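Local coordinates for protein cytochrome P450 (CYP102L1) (Mycobacterium phage Adler, PDB 6N6Q) that probably works as a haem-dependent monooxygenase of the cytochrome P450 family, encoded by a bacteriophage, at residues Asp138-Arg143 with Ser148-Pro153. Sequence-based numbering, arbitrary orientation.
Sequences DAWNTR and SWIDIP
Ile150 fills the gap between Trp140 and Arg143, two residues one helical turn apart, and its CD1 methyl lies over the indole and also touches the Arg143 chain. That methyl is 3.8 Å from the centroid of the five-membered ring and only 4° off its normal, a CH-pi contact over the face. With CG1 beside the backbone N (chi1 -68°) and CD1 extended beyond it, the ethyl branch reaches back to the helix, while Ile150 CG2 approaches Trp140 CZ2 at 4.2 Å. Farther along the indole, Ile152 CD1 comes obliquely to Trp140 CH2 at 4.4 Å. This end is buried, and Leu467 of strand 464-469 packs against both Trp140 and Ile150.

The Arg143 side is more open to solvent, yet its guanidinium, carried by a chain bent at chi3 (58°), lays one face over Ile150, with Arg143 NE 3.4 Å from Ile150 CG1. Ser148 OG sits at the guanidinium edge, 3.7 Å from Arg143 NH2. Glu155 serves both polar ends, bonding Trp140 NE1 through one carboxylate oxygen and forming a salt bridge to Arg143 NH1 through the other. At the turn, Ser148 N donates to Arg143 O (3.1 Å). Here the chain leaves helix 119-145, and edge strand 150-151 of a three-stranded antiparallel sheet packs back against the helix's last turns, the tight connection between helices D and E of the cytochrome P450 fold.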
loop_
_atom_site.group_PDB
_atom_site.type_symbol
_atom_site.label_atom_id
_atom_site.label_comp_id
_atom_site.label_asym_id
_atom_site.label_seq_id
_atom_site.Cartn_x
_atom_site.Cartn_y
_atom_site.Cartn_z
ATOM N N ASP A 138 19.830 -5.836 -11.540
ATOM C CA ASP A 138 20.574 -6.761 -12.389
ATOM C C ASP A 138 19.701 -7.302 -13.513
ATOM O O ASP A 138 20.151 -7.414 -14.660
ATOM C CB ASP A 138 21.137 -7.905 -11.548
ATOM C CG ASP A 138 22.226 -7.449 -10.595
ATOM O OD1 ASP A 138 22.651 -6.277 -10.692
ATOM O OD2 ASP A 138 22.655 -8.262 -9.748
ATOM N N ALA A 139 18.448 -7.643 -13.205
ATOM C CA ALA A 139 17.537 -8.110 -14.245
ATOM C C ALA A 139 17.210 -6.996 -15.231
ATOM O O ALA A 139 17.112 -7.238 -16.440
ATOM C CB ALA A 139 16.260 -8.664 -13.616
ATOM N N TRP A 140 17.046 -5.766 -14.737
ATOM C CA TRP A 140 16.744 -4.645 -15.618
ATOM C C TRP A 140 17.941 -4.222 -16.459
ATOM O O TRP A 140 17.763 -3.497 -17.443
ATOM C CB TRP A 140 16.224 -3.459 -14.802
ATOM C CG TRP A 140 14.772 -3.588 -14.437
ATOM C CD1 TRP A 140 13.986 -4.692 -14.591
ATOM C CD2 TRP A 140 13.933 -2.574 -13.869
ATOM N NE1 TRP A 140 12.711 -4.431 -14.151
ATOM C CE2 TRP A 140 12.652 -3.138 -13.703
ATOM C CE3 TRP A 140 14.140 -1.246 -13.483
ATOM C CZ2 TRP A 140 11.583 -2.421 -13.169
ATOM C CZ3 TRP A 140 13.077 -0.534 -12.956
ATOM C CH2 TRP A 140 11.816 -1.125 -12.801
ATOM N N ASN A 141 19.154 -4.648 -16.095
ATOM C CA ASN A 141 20.308 -4.410 -16.957
ATOM C C ASN A 141 20.136 -5.116 -18.296
ATOM O O ASN A 141 20.369 -4.526 -19.359
ATOM C CB ASN A 141 21.592 -4.878 -16.270
ATOM C CG ASN A 141 22.046 -3.940 -15.168
ATOM O OD1 ASN A 141 21.743 -2.745 -15.187
ATOM N ND2 ASN A 141 22.785 -4.477 -14.204
ATOM N N THR A 142 19.724 -6.385 -18.261
ATOM C CA THR A 142 19.535 -7.144 -19.493
ATOM C C THR A 142 18.424 -6.543 -20.347
ATOM O O THR A 142 18.520 -6.522 -21.579
ATOM C CB THR A 142 19.225 -8.604 -19.162
ATOM O OG1 THR A 142 20.213 -9.108 -18.255
ATOM C CG2 THR A 142 19.227 -9.451 -20.426
ATOM N N ARG A 143 17.363 -6.043 -19.709
ATOM C CA ARG A 143 16.274 -5.435 -20.462
ATOM C C ARG A 143 16.684 -4.094 -21.055
ATOM O O ARG A 143 16.243 -3.745 -22.156
ATOM C CB ARG A 143 15.046 -5.276 -19.566
ATOM C CG ARG A 143 14.722 -6.526 -18.768
ATOM C CD ARG A 143 13.332 -6.467 -18.172
ATOM N NE ARG A 143 12.314 -6.297 -19.202
ATOM C CZ ARG A 143 11.022 -6.543 -19.019
ATOM N NH1 ARG A 143 10.589 -6.981 -17.845
ATOM N NH2 ARG A 143 10.163 -6.357 -20.012
ATOM N N SER A 148 14.175 -2.902 -24.347
ATOM C CA SER A 148 12.858 -3.487 -24.147
ATOM C C SER A 148 11.967 -2.550 -23.342
ATOM O O SER A 148 12.434 -1.838 -22.448
ATOM C CB SER A 148 12.965 -4.837 -23.432
ATOM O OG SER A 148 11.685 -5.412 -23.234
ATOM N N TRP A 149 10.677 -2.559 -23.671
ATOM C CA TRP A 149 9.692 -1.812 -22.904
ATOM C C TRP A 149 9.234 -2.643 -21.713
ATOM O O TRP A 149 8.839 -3.803 -21.868
ATOM C CB TRP A 149 8.501 -1.428 -23.780
ATOM C CG TRP A 149 8.798 -0.291 -24.701
ATOM C CD1 TRP A 149 9.125 -0.369 -26.023
ATOM C CD2 TRP A 149 8.806 1.102 -24.367
ATOM N NE1 TRP A 149 9.331 0.890 -26.534
ATOM C CE2 TRP A 149 9.141 1.810 -25.538
ATOM C CE3 TRP A 149 8.560 1.820 -23.191
ATOM C CZ2 TRP A 149 9.237 3.200 -25.567
ATOM C CZ3 TRP A 149 8.656 3.198 -23.224
ATOM C CH2 TRP A 149 8.992 3.874 -24.403
ATOM N N ILE A 150 9.289 -2.045 -20.528
ATOM C CA ILE A 150 9.045 -2.739 -19.271
ATOM C C ILE A 150 7.680 -2.331 -18.741
ATOM O O ILE A 150 7.396 -1.137 -18.593
ATOM C CB ILE A 150 10.147 -2.429 -18.244
ATOM C CG1 ILE A 150 11.476 -3.042 -18.689
ATOM C CG2 ILE A 150 9.749 -2.915 -16.862
ATOM C CD1 ILE A 150 12.621 -2.771 -17.740
ATOM N N ASP A 151 6.835 -3.320 -18.459
ATOM C CA ASP A 151 5.587 -3.063 -17.748
ATOM C C ASP A 151 5.916 -2.762 -16.292
ATOM O O ASP A 151 6.273 -3.663 -15.527
ATOM C CB ASP A 151 4.646 -4.256 -17.876
ATOM C CG ASP A 151 3.267 -3.972 -17.312
ATOM O OD1 ASP A 151 2.819 -4.713 -16.412
ATOM O OD2 ASP A 151 2.637 -2.988 -17.757
ATOM N N ILE A 152 5.808 -1.492 -15.911
ATOM C CA ILE A 152 6.334 -1.000 -14.638
ATOM C C ILE A 152 5.527 -1.502 -13.442
ATOM O O ILE A 152 6.136 -1.987 -12.476
ATOM C CB ILE A 152 6.426 0.537 -14.646
ATOM C CG1 ILE A 152 7.360 1.000 -15.764
ATOM C CG2 ILE A 152 6.920 1.056 -13.304
ATOM C CD1 ILE A 152 8.777 0.485 -15.623
ATOM N N PRO A 153 4.188 -1.413 -13.429
ATOM C CA PRO A 153 3.459 -1.889 -12.237
ATOM C C PRO A 153 3.677 -3.362 -11.932
ATOM O O PRO A 153 3.808 -3.731 -10.758
ATOM C CB PRO A 153 1.992 -1.593 -12.584
ATOM C CG PRO A 153 2.056 -0.494 -13.573
ATOM C CD PRO A 153 3.268 -0.790 -14.399
#